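Local atomic coordinates of putative glutathionylspermidine synthase (Methylobacillus flagellatus, PDB entry 3N6X), a protein that is probably an ATP-grasp ligase, possibly one that joins glutathione to spermidine. Residues P195-N206 with L434-G444. Sequence-based numbering, arbitrary orientation.
Sequences PVEHYPQVLLNN and LSGKTVSLVPG. With GOL (glycerol), chain V.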
loop_
_atom_site.group_PDB
_atom_site.type_symbol
_atom_site.label_atom_id
_atom_site.label_comp_id
_atom_site.label_asym_id
_atom_site.label_seq_id
_atom_site.Cartn_x
_atom_site.Cartn_y
_atom_site.Cartn_z
ATOM N N PRO A 195 6.818 10.034 15.551
ATOM C CA PRO A 195 5.455 9.525 15.806
ATOM C C PRO A 195 4.640 9.294 14.530
ATOM O O PRO A 195 4.958 9.858 13.485
ATOM C CB PRO A 195 4.842 10.615 16.677
ATOM C CG PRO A 195 5.513 11.864 16.230
ATOM C CD PRO A 195 6.923 11.481 15.861
ATOM N N VAL A 196 3.559 8.481 14.628
ATOM C CA VAL A 196 2.707 8.132 13.477
ATOM C C VAL A 196 1.226 8.401 13.730
ATOM O O VAL A 196 0.443 8.454 12.771
ATOM C CB VAL A 196 2.921 6.653 13.018
ATOM C CG1 VAL A 196 4.289 6.462 12.378
ATOM C CG2 VAL A 196 2.712 5.675 14.172
ATOM N N GLU A 197 0.822 8.520 15.014
ATOM C CA GLU A 197 -0.601 8.599 15.391
ATOM C C GLU A 197 -1.387 9.820 14.915
ATOM O O GLU A 197 -2.616 9.839 15.039
ATOM C CB GLU A 197 -0.827 8.279 16.874
ATOM C CG GLU A 197 -0.257 9.296 17.847
ATOM C CD GLU A 197 -0.500 8.927 19.297
ATOM O OE1 GLU A 197 -1.676 8.955 19.730
ATOM O OE2 GLU A 197 0.476 8.548 19.984
ATOM N N HIS A 198 -0.702 10.795 14.306
ATOM C CA HIS A 198 -1.348 11.992 13.754
ATOM C C HIS A 198 -1.843 11.763 12.298
ATOM O O HIS A 198 -2.472 12.651 11.722
ATOM C CB HIS A 198 -0.398 13.194 13.823
ATOM C CG HIS A 198 0.897 12.989 13.089
ATOM N ND1 HIS A 198 1.784 11.980 13.448
ATOM C CD2 HIS A 198 1.425 13.687 12.061
ATOM C CE1 HIS A 198 2.814 12.100 12.629
ATOM N NE2 HIS A 198 2.643 13.108 11.772
ATOM N N TYR A 199 -1.565 10.565 11.724
ATOM C CA TYR A 199 -1.968 10.191 10.361
ATOM C C TYR A 199 -3.451 10.494 10.081
ATOM O O TYR A 199 -3.720 11.249 9.162
ATOM C CB TYR A 199 -1.610 8.705 10.042
ATOM C CG TYR A 199 -2.160 8.222 8.711
ATOM C CD1 TYR A 199 -3.485 7.793 8.593
ATOM C CD2 TYR A 199 -1.369 8.218 7.564
ATOM C CE1 TYR A 199 -4.014 7.411 7.365
ATOM C CE2 TYR A 199 -1.879 7.806 6.334
ATOM C CZ TYR A 199 -3.209 7.421 6.235
ATOM O OH TYR A 199 -3.723 7.009 5.032
ATOM N N PRO A 200 -4.431 10.002 10.910
ATOM C CA PRO A 200 -5.854 10.288 10.622
ATOM C C PRO A 200 -6.219 11.767 10.520
ATOM O O PRO A 200 -7.050 12.134 9.685
ATOM C CB PRO A 200 -6.580 9.606 11.779
ATOM C CG PRO A 200 -5.689 8.501 12.159
ATOM C CD PRO A 200 -4.311 9.058 12.040
ATOM N N GLN A 201 -5.571 12.623 11.328
ATOM C CA GLN A 201 -5.837 14.055 11.297
ATOM C C GLN A 201 -5.161 14.736 10.114
ATOM O O GLN A 201 -5.719 15.684 9.559
ATOM C CB GLN A 201 -5.480 14.723 12.640
ATOM C CG GLN A 201 -6.476 14.395 13.760
ATOM C CD GLN A 201 -7.904 14.768 13.425
ATOM O OE1 GLN A 201 -8.209 15.886 12.992
ATOM N NE2 GLN A 201 -8.811 13.851 13.651
ATOM N N VAL A 202 -3.991 14.219 9.683
ATOM C CA VAL A 202 -3.322 14.694 8.458
ATOM C C VAL A 202 -4.225 14.316 7.257
ATOM O O VAL A 202 -4.494 15.153 6.405
ATOM C CB VAL A 202 -1.880 14.109 8.298
ATOM C CG1 VAL A 202 -1.290 14.448 6.915
ATOM C CG2 VAL A 202 -0.956 14.597 9.421
ATOM N N LEU A 203 -4.753 13.082 7.248
ATOM C CA LEU A 203 -5.653 12.640 6.178
ATOM C C LEU A 203 -6.961 13.462 6.142
ATOM O O LEU A 203 -7.366 13.911 5.074
ATOM C CB LEU A 203 -5.948 11.121 6.292
ATOM C CG LEU A 203 -7.047 10.564 5.351
ATOM C CD1 LEU A 203 -6.679 10.786 3.885
ATOM C CD2 LEU A 203 -7.309 9.079 5.633
ATOM N N LEU A 204 -7.593 13.691 7.310
ATOM C CA LEU A 204 -8.812 14.500 7.368
ATOM C C LEU A 204 -8.561 15.910 6.818
ATOM O O LEU A 204 -9.363 16.416 6.041
ATOM C CB LEU A 204 -9.366 14.563 8.808
ATOM C CG LEU A 204 -10.584 15.495 9.027
ATOM C CD1 LEU A 204 -11.763 15.111 8.112
ATOM C CD2 LEU A 204 -11.008 15.499 10.459
ATOM N N ASN A 205 -7.435 16.520 7.184
ATOM C CA ASN A 205 -7.084 17.857 6.704
ATOM C C ASN A 205 -6.896 17.887 5.177
ATOM O O ASN A 205 -7.363 18.820 4.522
ATOM C CB ASN A 205 -5.846 18.360 7.411
ATOM C CG ASN A 205 -5.581 19.800 7.154
ATOM O OD1 ASN A 205 -6.385 20.672 7.506
ATOM N ND2 ASN A 205 -4.471 20.079 6.474
ATOM N N ASN A 206 -6.271 16.840 4.613
ATOM C CA ASN A 206 -6.107 16.700 3.168
ATOM C C ASN A 206 -7.448 16.505 2.451
ATOM O O ASN A 206 -7.607 16.993 1.327
ATOM C CB ASN A 206 -5.159 15.541 2.837
ATOM C CG ASN A 206 -3.680 15.863 2.975
ATOM O OD1 ASN A 206 -2.828 14.994 2.857
ATOM N ND2 ASN A 206 -3.348 17.098 3.268
ATOM N N LEU A 434 0.297 10.852 1.025
ATOM C CA LEU A 434 -0.920 11.654 1.115
ATOM C C LEU A 434 -0.829 12.898 0.274
ATOM O O LEU A 434 0.098 13.676 0.441
ATOM C CB LEU A 434 -1.224 12.003 2.593
ATOM C CG LEU A 434 -1.432 10.789 3.535
ATOM C CD1 LEU A 434 -1.633 11.242 4.960
ATOM C CD2 LEU A 434 -2.628 9.935 3.091
ATOM N N SER A 435 -1.776 13.087 -0.642
ATOM C CA SER A 435 -1.813 14.269 -1.509
ATOM C C SER A 435 -3.101 15.050 -1.287
ATOM O O SER A 435 -4.193 14.529 -1.493
ATOM C CB SER A 435 -1.709 13.877 -2.988
ATOM O OG SER A 435 -0.619 13.016 -3.262
ATOM N N GLY A 436 -2.951 16.284 -0.861
ATOM C CA GLY A 436 -4.043 17.228 -0.683
ATOM C C GLY A 436 -3.651 18.499 -1.383
ATOM O O GLY A 436 -3.450 18.490 -2.604
ATOM N N LYS A 437 -3.376 19.557 -0.620
ATOM C CA LYS A 437 -2.803 20.751 -1.235
ATOM C C LYS A 437 -1.301 20.564 -1.330
ATOM O O LYS A 437 -0.668 21.102 -2.235
ATOM C CB LYS A 437 -3.195 22.030 -0.481
ATOM C CG LYS A 437 -4.481 22.651 -1.044
ATOM C CD LYS A 437 -5.031 23.782 -0.174
ATOM C CE LYS A 437 -6.534 23.956 -0.333
ATOM N NZ LYS A 437 -6.919 24.354 -1.719
ATOM N N THR A 438 -0.755 19.672 -0.472
ATOM C CA THR A 438 0.660 19.271 -0.472
ATOM C C THR A 438 0.777 17.746 -0.513
ATOM O O THR A 438 -0.171 17.038 -0.166
ATOM C CB THR A 438 1.384 19.816 0.775
ATOM O OG1 THR A 438 0.613 19.491 1.941
ATOM C CG2 THR A 438 1.634 21.320 0.696
ATOM N N VAL A 439 1.949 17.245 -0.917
ATOM C CA VAL A 439 2.214 15.818 -0.965
ATOM C C VAL A 439 3.181 15.470 0.170
ATOM O O VAL A 439 4.251 16.072 0.273
ATOM C CB VAL A 439 2.727 15.366 -2.354
ATOM C CG1 VAL A 439 2.821 13.852 -2.427
ATOM C CG2 VAL A 439 1.833 15.905 -3.470
ATOM N N SER A 440 2.763 14.572 1.071
ATOM C CA SER A 440 3.554 14.252 2.252
ATOM C C SER A 440 3.391 12.814 2.680
ATOM O O SER A 440 2.496 12.114 2.200
ATOM C CB SER A 440 3.186 15.186 3.411
ATOM O OG SER A 440 1.821 15.060 3.787
ATOM N N LEU A 441 4.284 12.365 3.572
ATOM C CA LEU A 441 4.258 11.047 4.168
ATOM C C LEU A 441 4.369 11.226 5.653
ATOM O O LEU A 441 5.237 11.969 6.114
ATOM C CB LEU A 441 5.469 10.218 3.708
ATOM C CG LEU A 441 5.375 9.539 2.383
ATOM C CD1 LEU A 441 6.032 10.362 1.325
ATOM C CD2 LEU A 441 6.053 8.204 2.428
ATOM N N VAL A 442 3.554 10.506 6.415
ATOM C CA VAL A 442 3.721 10.432 7.861
ATOM C C VAL A 442 4.942 9.492 8.059
ATOM O O VAL A 442 5.091 8.553 7.281
ATOM C CB VAL A 442 2.416 9.899 8.547
ATOM C CG1 VAL A 442 2.694 9.318 9.928
ATOM C CG2 VAL A 442 1.355 10.993 8.620
ATOM N N PRO A 443 5.899 9.795 8.977
ATOM C CA PRO A 443 7.104 8.942 9.085
ATOM C C PRO A 443 6.837 7.558 9.689
ATOM O O PRO A 443 7.279 7.238 10.803
ATOM C CB PRO A 443 8.059 9.784 9.933
ATOM C CG PRO A 443 7.165 10.633 10.753
ATOM C CD PRO A 443 5.949 10.924 9.927
ATOM N N GLY A 444 6.162 6.733 8.916
ATOM C CA GLY A 444 5.843 5.369 9.292
ATOM C C GLY A 444 5.462 4.542 8.094
ATOM O O GLY A 444 5.235 5.082 7.010
HETATM C C1 GOL V . 4.620 13.995 8.837
HETATM O O1 GOL V . 4.910 14.116 10.225
HETATM C C2 GOL V . 3.265 14.602 8.550
HETATM O O2 GOL V . 3.065 15.807 9.362
HETATM C C3 GOL V . 3.204 14.909 7.052
HETATM O O3 GOL V . 2.080 15.737 6.767
HETATM O O HOH W 1 -0.146 16.025 2.405
#
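L434 lies obliquely against the ring of Y199, its CD1 3.7 Å from Y199 CE2, while its other methyl, CD2, reaches the phenol oxygen. CD1 also meets V202 CG1 at 3.8 Å, one turn along helix 199-209. The ring of Y199 is brought to L434 by a first torsion that sets CG anti to the backbone N (chi1 173°), and helices 170-183 and 232-242 pack against it as well. V442 wedges in at the start of the helix: CG2 sits 3.8 Å from Y199 CA, and CG1 touches the backbone of V196. V196 CG1 in turn rests 3.6 Å from G444 CA, where a side chain would clash.

No direct hydrogen bond joins the two segments; polar links run through a water and a glycerol instead. The water lies within hydrogen-bonding distance of N206 OD1 (2.9 Å), T438 O and S440 OG, tying the helix to the hairpin turn. The glycerol, probably from the crystallisation liquor, is held at one end by H198 NE2, 2.9 Å from its O1, and at the other by S440 OG, 3.1 Å from its O3. V442 CG2 lies over one face of the H198 imidazole, and P443 CD approaches the ring edge. With an alanine here in place of H198, glycerol O1 would probably lose its hydrogen-bond mate and V442 CG2 the ring face it packs against. Helix 199-209 thus packs on the antiparallel hairpin formed by the end of strand 423-435 and strand 439-441, part of the large mixed sheet: a helix-on-sheet layer within the circularly permuted ATP-grasp region.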